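Local coordinates for ESX-1 secretion system protein EccA1 (Mycobacterium tuberculosis, PDB 4F3V) that shows ATPase activity and may supply energy for exporting ESX-1 virulence factors, this chain being its N-terminal TPR domain, at residues A[135-139]-A[164-169]; A[148-152]-A[257-262]; A[207-212]-A[238-243]. One frame throughout, in Å; residues are numbered along the deposited sequence.

Contact 1: A[135-139]-A[164-169]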
loop_
_atom_site.group_PDB
_atom_site.type_symbol
_atom_site.label_atom_id
_atom_site.label_comp_id
_atom_site.label_asym_id
_atom_site.label_seq_id
_atom_site.Cartn_x
_atom_site.Cartn_y
_atom_site.Cartn_z
ATOM N N HIS A 135 5.212 2.430 -13.844
ATOM C CA HIS A 135 5.194 3.329 -12.706
ATOM C C HIS A 135 4.477 2.749 -11.512
ATOM O O HIS A 135 4.873 2.995 -10.381
ATOM C CB HIS A 135 4.556 4.645 -13.131
ATOM C CG HIS A 135 3.105 4.507 -13.568
ATOM N ND1 HIS A 135 2.744 3.996 -14.778
ATOM C CD2 HIS A 135 1.920 4.811 -12.903
ATOM C CE1 HIS A 135 1.402 3.986 -14.875
ATOM N NE2 HIS A 135 0.895 4.488 -13.730
ATOM N N LEU A 136 3.425 1.962 -11.760
ATOM C CA LEU A 136 2.692 1.303 -10.687
ATOM C C LEU A 136 3.529 0.250 -9.993
ATOM O O LEU A 136 3.512 0.157 -8.768
ATOM C CB LEU A 136 1.420 0.654 -11.206
ATOM C CG LEU A 136 0.290 1.597 -11.598
ATOM C CD1 LEU A 136 -0.758 0.807 -12.389
ATOM C CD2 LEU A 136 -0.300 2.292 -10.382
ATOM N N VAL A 137 4.257 -0.545 -10.763
ATOM C CA VAL A 137 5.200 -1.511 -10.193
ATOM C C VAL A 137 6.332 -0.810 -9.447
ATOM O O VAL A 137 6.700 -1.262 -8.378
ATOM C CB VAL A 137 5.768 -2.480 -11.253
ATOM C CG1 VAL A 137 6.917 -3.326 -10.688
ATOM C CG2 VAL A 137 4.631 -3.348 -11.784
ATOM N N ALA A 138 6.861 0.285 -9.995
ATOM C CA ALA A 138 7.885 1.064 -9.287
ATOM C C ALA A 138 7.350 1.548 -7.959
ATOM O O ALA A 138 8.027 1.425 -6.935
ATOM C CB ALA A 138 8.397 2.229 -10.119
ATOM N N TRP A 139 6.115 2.065 -7.975
ATOM C CA TRP A 139 5.459 2.496 -6.732
ATOM C C TRP A 139 5.366 1.356 -5.745
ATOM O O TRP A 139 5.731 1.514 -4.559
ATOM C CB TRP A 139 4.074 3.103 -6.991
ATOM C CG TRP A 139 3.379 3.354 -5.681
ATOM C CD1 TRP A 139 2.346 2.629 -5.121
ATOM C CD2 TRP A 139 3.784 4.322 -4.646
ATOM N NE1 TRP A 139 2.039 3.113 -3.861
ATOM C CE2 TRP A 139 2.864 4.137 -3.533
ATOM C CE3 TRP A 139 4.752 5.322 -4.563
ATOM C CZ2 TRP A 139 2.937 4.910 -2.386
ATOM C CZ3 TRP A 139 4.802 6.103 -3.408
ATOM C CH2 TRP A 139 3.925 5.889 -2.343
ATOM N N TRP A 164 6.343 10.336 -14.626
ATOM C CA TRP A 164 5.166 9.469 -14.570
ATOM C C TRP A 164 3.923 10.132 -15.144
ATOM O O TRP A 164 3.801 11.353 -15.076
ATOM C CB TRP A 164 4.925 9.037 -13.141
ATOM C CG TRP A 164 6.008 8.135 -12.614
ATOM C CD1 TRP A 164 7.235 7.822 -13.203
ATOM C CD2 TRP A 164 6.018 7.443 -11.342
ATOM N NE1 TRP A 164 7.954 6.973 -12.417
ATOM C CE2 TRP A 164 7.286 6.699 -11.289
ATOM C CE3 TRP A 164 5.128 7.336 -10.291
ATOM C CZ2 TRP A 164 7.626 5.928 -10.225
ATOM C CZ3 TRP A 164 5.489 6.544 -9.214
ATOM C CH2 TRP A 164 6.715 5.857 -9.181
ATOM N N PRO A 165 2.979 9.335 -15.704
ATOM C CA PRO A 165 1.725 9.950 -16.188
ATOM C C PRO A 165 0.858 10.444 -15.014
ATOM O O PRO A 165 0.454 11.620 -14.926
ATOM C CB PRO A 165 0.992 8.788 -16.904
ATOM C CG PRO A 165 2.007 7.708 -17.066
ATOM C CD PRO A 165 2.993 7.881 -15.945
ATOM N N ASP A 166 0.657 9.519 -14.089
ATOM C CA ASP A 166 -0.299 9.632 -13.024
ATOM C C ASP A 166 0.271 10.625 -12.010
ATOM O O ASP A 166 1.223 10.314 -11.306
ATOM C CB ASP A 166 -0.472 8.225 -12.452
ATOM C CG ASP A 166 -1.482 8.157 -11.351
ATOM O OD1 ASP A 166 -1.801 9.221 -10.798
ATOM O OD2 ASP A 166 -1.939 7.026 -11.041
ATOM N N LYS A 167 -0.293 11.832 -11.978
ATOM C CA LYS A 167 0.242 12.899 -11.137
ATOM C C LYS A 167 -0.021 12.666 -9.648
ATOM O O LYS A 167 0.721 13.182 -8.812
ATOM C CB LYS A 167 -0.265 14.282 -11.560
ATOM C CG LYS A 167 0.309 14.765 -12.888
ATOM C CD LYS A 167 0.513 16.277 -12.948
ATOM C CE LYS A 167 0.345 16.783 -14.378
ATOM N NZ LYS A 167 0.635 18.237 -14.492
ATOM N N PHE A 168 -1.072 11.910 -9.334
ATOM C CA PHE A 168 -1.321 11.497 -7.970
ATOM C C PHE A 168 -0.163 10.612 -7.530
ATOM O O PHE A 168 0.444 10.841 -6.487
ATOM C CB PHE A 168 -2.658 10.753 -7.834
ATOM C CG PHE A 168 -2.965 10.324 -6.425
ATOM C CD1 PHE A 168 -2.450 9.135 -5.917
ATOM C CD2 PHE A 168 -3.729 11.130 -5.585
ATOM C CE1 PHE A 168 -2.702 8.747 -4.609
ATOM C CE2 PHE A 168 -3.990 10.747 -4.277
ATOM C CZ PHE A 168 -3.473 9.555 -3.791
ATOM N N LEU A 169 0.123 9.589 -8.324
ATOM C CA LEU A 169 1.150 8.619 -7.963
ATOM C C LEU A 169 2.559 9.239 -8.020
ATOM O O LEU A 169 3.415 8.897 -7.211
ATOM C CB LEU A 169 1.036 7.384 -8.854
ATOM C CG LEU A 169 1.058 6.006 -8.169
ATOM C CD1 LEU A 169 0.216 5.927 -6.887
ATOM C CD2 LEU A 169 0.522 4.958 -9.126
#

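Contact 2: A[148-152]-A[257-262]. With SO4 (sulfate ion), chain F.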
loop_
_atom_site.group_PDB
_atom_site.type_symbol
_atom_site.label_atom_id
_atom_site.label_comp_id
_atom_site.label_asym_id
_atom_site.label_seq_id
_atom_site.Cartn_x
_atom_site.Cartn_y
_atom_site.Cartn_z
ATOM N N ALA A 148 10.815 -2.563 4.458
ATOM C CA ALA A 148 12.068 -3.167 4.936
ATOM C C ALA A 148 13.150 -2.130 5.264
ATOM O O ALA A 148 14.335 -2.481 5.480
ATOM C CB ALA A 148 12.598 -4.154 3.869
ATOM N N GLU A 149 12.769 -0.855 5.263
ATOM C CA GLU A 149 13.717 0.262 5.512
ATOM C C GLU A 149 14.923 0.260 4.561
ATOM O O GLU A 149 16.050 0.665 4.926
ATOM C CB GLU A 149 14.177 0.271 6.974
ATOM C CG GLU A 149 13.007 0.394 7.945
ATOM C CD GLU A 149 13.397 0.351 9.420
ATOM O OE1 GLU A 149 14.510 0.724 9.795
ATOM O OE2 GLU A 149 12.550 -0.059 10.231
ATOM N N ARG A 150 14.668 -0.124 3.315
ATOM C CA ARG A 150 15.684 -0.115 2.288
ATOM C C ARG A 150 15.623 1.213 1.523
ATOM O O ARG A 150 15.157 1.275 0.380
ATOM C CB ARG A 150 15.498 -1.330 1.387
ATOM C CG ARG A 150 15.941 -2.604 2.090
ATOM C CD ARG A 150 15.699 -3.840 1.233
ATOM N NE ARG A 150 16.539 -3.883 0.036
ATOM C CZ ARG A 150 16.797 -4.993 -0.667
ATOM N NH1 ARG A 150 16.287 -6.171 -0.311
ATOM N NH2 ARG A 150 17.587 -4.924 -1.724
ATOM N N TRP A 151 16.060 2.278 2.197
ATOM C CA TRP A 151 15.789 3.628 1.716
ATOM C C TRP A 151 16.473 3.968 0.428
ATOM O O TRP A 151 15.895 4.665 -0.380
ATOM C CB TRP A 151 16.121 4.659 2.786
ATOM C CG TRP A 151 15.389 4.348 4.069
ATOM C CD1 TRP A 151 15.936 3.985 5.283
ATOM C CD2 TRP A 151 13.934 4.293 4.272
ATOM N NE1 TRP A 151 14.945 3.745 6.213
ATOM C CE2 TRP A 151 13.724 3.918 5.668
ATOM C CE3 TRP A 151 12.834 4.570 3.482
ATOM C CZ2 TRP A 151 12.451 3.787 6.216
ATOM C CZ3 TRP A 151 11.565 4.419 4.028
ATOM C CH2 TRP A 151 11.374 4.057 5.382
ATOM N N THR A 152 17.690 3.490 0.217
ATOM C CA THR A 152 18.366 3.748 -1.050
ATOM C C THR A 152 17.655 3.020 -2.225
ATOM O O THR A 152 17.594 3.551 -3.318
ATOM C CB THR A 152 19.846 3.350 -0.977
ATOM O OG1 THR A 152 19.940 2.018 -0.448
ATOM C CG2 THR A 152 20.603 4.295 -0.034
ATOM N N THR A 257 19.715 5.995 9.290
ATOM C CA THR A 257 20.730 5.083 8.785
ATOM C C THR A 257 21.459 5.759 7.611
ATOM O O THR A 257 21.286 6.967 7.364
ATOM C CB THR A 257 20.099 3.718 8.408
ATOM O OG1 THR A 257 21.122 2.753 8.093
ATOM C CG2 THR A 257 19.135 3.852 7.233
ATOM N N THR A 258 22.271 4.987 6.895
ATOM C CA THR A 258 23.055 5.472 5.742
ATOM C C THR A 258 23.105 4.384 4.674
ATOM O O THR A 258 22.825 3.202 4.955
ATOM C CB THR A 258 24.501 5.797 6.158
ATOM O OG1 THR A 258 25.174 4.585 6.477
ATOM C CG2 THR A 258 24.542 6.715 7.378
ATOM N N ALA A 259 23.498 4.768 3.462
ATOM C CA ALA A 259 23.690 3.820 2.374
ATOM C C ALA A 259 24.672 2.707 2.775
ATOM O O ALA A 259 24.413 1.513 2.552
ATOM C CB ALA A 259 24.187 4.533 1.132
ATOM N N GLU A 260 25.779 3.108 3.390
ATOM C CA GLU A 260 26.802 2.164 3.838
ATOM C C GLU A 260 26.252 1.174 4.870
ATOM O O GLU A 260 26.485 -0.036 4.793
ATOM C CB GLU A 260 28.015 2.931 4.392
ATOM C CG GLU A 260 28.714 3.764 3.305
ATOM C CD GLU A 260 28.027 5.087 2.923
ATOM O OE1 GLU A 260 27.009 5.535 3.524
ATOM O OE2 GLU A 260 28.530 5.698 1.955
ATOM N N GLN A 261 25.490 1.685 5.820
ATOM C CA GLN A 261 24.915 0.833 6.852
ATOM C C GLN A 261 23.913 -0.165 6.251
ATOM O O GLN A 261 23.934 -1.351 6.588
ATOM C CB GLN A 261 24.284 1.702 7.937
ATOM C CG GLN A 261 24.110 0.993 9.256
ATOM C CD GLN A 261 23.620 1.878 10.381
ATOM O OE1 GLN A 261 22.691 2.665 10.215
ATOM N NE2 GLN A 261 24.214 1.697 11.567
ATOM N N ILE A 262 23.041 0.298 5.362
ATOM C CA ILE A 262 22.101 -0.608 4.679
ATOM C C ILE A 262 22.857 -1.717 3.906
ATOM O O ILE A 262 22.500 -2.895 3.983
ATOM C CB ILE A 262 21.163 0.150 3.703
ATOM C CG1 ILE A 262 20.227 1.105 4.483
ATOM C CG2 ILE A 262 20.401 -0.846 2.865
ATOM C CD1 ILE A 262 19.441 2.068 3.600
HETATM S S SO4 F . 17.740 -8.273 -2.714
HETATM O O1 SO4 F . 19.113 -7.710 -2.799
HETATM O O2 SO4 F . 17.421 -8.511 -1.293
HETATM O O3 SO4 F . 16.782 -7.332 -3.378
HETATM O O4 SO4 F . 17.680 -9.574 -3.410
HETATM O O HOH W 1 22.581 0.937 0.295
#

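Contact 3: A[207-212]-A[238-243]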
loop_
_atom_site.group_PDB
_atom_site.type_symbol
_atom_site.label_atom_id
_atom_site.label_comp_id
_atom_site.label_asym_id
_atom_site.label_seq_id
_atom_site.Cartn_x
_atom_site.Cartn_y
_atom_site.Cartn_z
ATOM N N ALA A 207 -0.813 12.802 4.252
ATOM C CA ALA A 207 -0.667 13.904 5.212
ATOM C C ALA A 207 0.087 13.493 6.466
ATOM O O ALA A 207 0.894 14.244 6.977
ATOM C CB ALA A 207 -2.036 14.485 5.587
ATOM N N ARG A 208 -0.172 12.289 6.951
ATOM C CA ARG A 208 0.422 11.845 8.203
ATOM C C ARG A 208 1.946 11.644 8.128
ATOM O O ARG A 208 2.680 12.156 8.995
ATOM C CB ARG A 208 -0.267 10.587 8.688
ATOM C CG ARG A 208 -1.713 10.868 9.061
ATOM C CD ARG A 208 -2.450 9.588 9.358
ATOM N NE ARG A 208 -1.875 8.950 10.531
ATOM C CZ ARG A 208 -1.891 7.648 10.790
ATOM N NH1 ARG A 208 -2.420 6.773 9.946
ATOM N NH2 ARG A 208 -1.328 7.216 11.913
ATOM N N ALA A 209 2.408 10.924 7.103
ATOM C CA ALA A 209 3.844 10.724 6.892
ATOM C C ALA A 209 4.529 12.045 6.547
ATOM O O ALA A 209 5.635 12.314 6.996
ATOM C CB ALA A 209 4.106 9.693 5.781
ATOM N N ILE A 210 3.877 12.883 5.751
ATOM C CA ILE A 210 4.452 14.166 5.375
ATOM C C ILE A 210 4.743 14.990 6.654
ATOM O O ILE A 210 5.877 15.445 6.865
ATOM C CB ILE A 210 3.538 14.958 4.415
ATOM C CG1 ILE A 210 3.527 14.308 3.022
ATOM C CG2 ILE A 210 4.032 16.401 4.299
ATOM C CD1 ILE A 210 2.481 14.886 2.074
ATOM N N ALA A 211 3.737 15.163 7.513
ATOM C CA ALA A 211 3.911 16.003 8.721
ATOM C C ALA A 211 4.881 15.367 9.722
ATOM O O ALA A 211 5.731 16.040 10.275
ATOM C CB ALA A 211 2.563 16.284 9.382
ATOM N N TRP A 212 4.759 14.055 9.922
ATOM C CA TRP A 212 5.635 13.340 10.838
ATOM C C TRP A 212 7.082 13.457 10.475
ATOM O O TRP A 212 7.916 13.780 11.305
ATOM C CB TRP A 212 5.261 11.859 10.898
ATOM C CG TRP A 212 6.179 11.056 11.762
ATOM C CD1 TRP A 212 7.179 10.163 11.357
ATOM C CD2 TRP A 212 6.186 11.007 13.223
ATOM N NE1 TRP A 212 7.802 9.608 12.441
ATOM C CE2 TRP A 212 7.246 10.069 13.598
ATOM C CE3 TRP A 212 5.444 11.634 14.231
ATOM C CZ2 TRP A 212 7.539 9.791 14.931
ATOM C CZ3 TRP A 212 5.745 11.344 15.563
ATOM C CH2 TRP A 212 6.780 10.449 15.908
ATOM N N HIS A 238 -4.683 14.292 13.165
ATOM C CA HIS A 238 -4.473 12.848 13.029
ATOM C C HIS A 238 -3.850 12.326 14.296
ATOM O O HIS A 238 -2.703 11.870 14.293
ATOM C CB HIS A 238 -3.581 12.559 11.822
ATOM C CG HIS A 238 -4.143 13.065 10.496
ATOM N ND1 HIS A 238 -5.124 12.428 9.833
ATOM C CD2 HIS A 238 -3.819 14.194 9.727
ATOM C CE1 HIS A 238 -5.415 13.102 8.696
ATOM N NE2 HIS A 238 -4.613 14.183 8.635
ATOM N N PRO A 239 -4.592 12.399 15.414
ATOM C CA PRO A 239 -4.022 12.057 16.712
ATOM C C PRO A 239 -3.565 10.607 16.824
ATOM O O PRO A 239 -4.207 9.700 16.284
ATOM C CB PRO A 239 -5.160 12.349 17.697
ATOM C CG PRO A 239 -6.399 12.290 16.886
ATOM C CD PRO A 239 -6.012 12.765 15.515
ATOM N N GLU A 240 -2.469 10.410 17.542
ATOM C CA GLU A 240 -1.822 9.127 17.618
ATOM C C GLU A 240 -0.957 9.092 18.860
ATOM O O GLU A 240 -0.311 10.088 19.165
ATOM C CB GLU A 240 -0.894 8.996 16.431
ATOM C CG GLU A 240 -1.035 7.739 15.677
ATOM C CD GLU A 240 0.138 7.559 14.769
ATOM O OE1 GLU A 240 0.298 8.330 13.796
ATOM O OE2 GLU A 240 0.894 6.634 15.060
ATOM N N PRO A 241 -0.894 7.938 19.555
ATOM C CA PRO A 241 0.023 7.818 20.698
ATOM C C PRO A 241 1.459 8.298 20.453
ATOM O O PRO A 241 1.994 9.015 21.272
ATOM C CB PRO A 241 0.001 6.316 21.002
ATOM C CG PRO A 241 -1.391 5.914 20.634
ATOM C CD PRO A 241 -1.761 6.750 19.429
ATOM N N LYS A 242 2.083 7.928 19.346
ATOM C CA LYS A 242 3.481 8.327 19.137
ATOM C C LYS A 242 3.637 9.853 18.863
ATOM O O LYS A 242 4.728 10.411 19.059
ATOM C CB LYS A 242 4.145 7.475 18.048
ATOM C CG LYS A 242 4.255 8.139 16.685
ATOM C CD LYS A 242 4.547 7.170 15.548
ATOM C CE LYS A 242 4.170 7.831 14.226
ATOM N NZ LYS A 242 4.692 7.176 13.012
ATOM N N VAL A 243 2.566 10.510 18.403
ATOM C CA VAL A 243 2.599 11.952 18.182
ATOM C C VAL A 243 2.516 12.669 19.537
ATOM O O VAL A 243 3.301 13.584 19.807
ATOM C CB VAL A 243 1.478 12.416 17.229
ATOM C CG1 VAL A 243 1.497 13.932 17.083
ATOM C CG2 VAL A 243 1.657 11.774 15.863
HETATM O O HOH W 2 -0.783 10.663 12.662
#

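Contact 1: A[135-139]-A[164-169]
In this tetratricopeptide-repeat (TPR) domain the first turn of helix 134-147 meets the start of helix 167-183, with helix 151-158 between them in the chain, consistent with the first helices of two successive repeats lying next to each other. Segment 164-169 begins with W164, whose indole lies flat against the first turn of helix 134-147. H135 CB sits over its five-membered ring, 3.8 Å from the centroid, in a CH-pi contact, and H135 O comes over the same ring system, 3.6 Å from W164 CH2. A138 CB touches W164 CZ2 at 3.8 Å, so the indole meets H135 and A138, three residues apart on the helix. P165 follows and places its CD over the imidazole of H135, 4.2 Å from the ring centroid. H135 therefore lies between two neighbours of the incoming loop, its CB on the indole and its ring under the proline. D166 is the N-cap of helix 167-183. Its OD1 accepts from L169 N at 3.2 Å and, weakly, from F168 N at 3.1 Å, while its CB approaches H135 NE2 at 4.2 Å. L169 brings the contact into the core: its side chain reaches across to H135 and W139, and its CD2 lies 4.0 Å from H135 CD2, at the edge of the imidazole. The W139 indole donates from NE1 to I87 O and also meets the ring of Y91, and L169 CD1 stands over one face of its five-membered ring, 4.3 Å from the centroid and 10° off the normal.

Contact 2: A[148-152]-A[257-262]
The direct contact is van der Waals packing and centres on I262, which drives its CD1 against the loop and helix start on the other side: 3.7 Å from W151 N, 3.9 Å from E149 O and 4.1 Å from T152 OG1. Around it, T257 CG2 meets the indole edge at W151 CD1 (3.7 Å), and T152 CG2 touches A259 CB (3.8 Å). Both segments are helix starts reached through a turn. E149, with positive phi, is the C-prime residue of a Schellman motif that ends helix 134-147, and R150 is then the N-cap of helix 151-158, a tight helix-to-helix turn as expected within a TPR hairpin; W151 reaches on to V179 and A180 of helix 167-183. Opposite, T258 caps helix 259-263, its OG1 accepting from Q261 N at 3.0 Å, while T257 OG1 donates to Q261 OE1 at 2.6 Å. Polar bridging between the segments runs through water 1, 2.9 Å from T152 OG1 and donating to A259 O at 3.0 Å. Charged groups lie to the side: R150 forms a salt bridge with D153 and a cation-pi interaction with W269, and its NH1 donates to O2 of a sulfate, probably from the crystallisation liquor, at 2.8 Å.

Contact 3: A[207-212]-A[238-243]
The indole of W212 is overlain by the end of the K242 side chain: CE lies over the six-membered ring, 3.7 Å from its centroid, and NZ over the five-membered ring, 3.9 Å from that centroid, a CH-pi contact that runs on into a cation-pi one. V243 CG2 adds an apolar touch to W212 CZ3 at 4.1 Å, while its side chain also rests on L234 and Q235 of helix 224-237. One turn back along helix 207-221, R208 does two jobs. Its CG packs over the imidazole face of H238, 3.9 Å from the ring centroid, and its guanidinium then reaches E240, where NH2 donates to OE1 at 2.7 Å in a salt bridge. Water 2 joins the same group, accepting from R208 NE at 2.9 Å and donating to H238 O and E240 OE1, both at 2.8 Å. The glutamate thus links the arginine to the start of helix 241-248, for which it is the N-cap residue, and its backbone N donates to Q235 OE1. A207 CB completes the contact at 4.0 Å from H238 NE2. Helix 207-221 meeting the start of helix 241-248, with helix 224-237 between them in the chain, is consistent with the packing of the first helices of successive repeats in a TPR domain.

Reading from the N terminus, 135-139 opens contact 1 at the head of helix 134-147, and the turn after that helix opens contact 2 at 148-152. Contact 1 closes first, at 164-169, so the two loops cross; helix 151-158 lies inside the loop of contact 1 and carries the end of the opening segment of contact 2. Contact 3 follows contact 1 in series: 207-212 opens it and 238-243 closes it after helix 224-237. Only then, at 257-262, does contact 2 close, which leaves contact 3 nested in its long loop. Contacts 1 and 3 join helices two apart in the chain, as between successive TPR hairpins; contact 2 brings the C-terminal region back to an earlier turn.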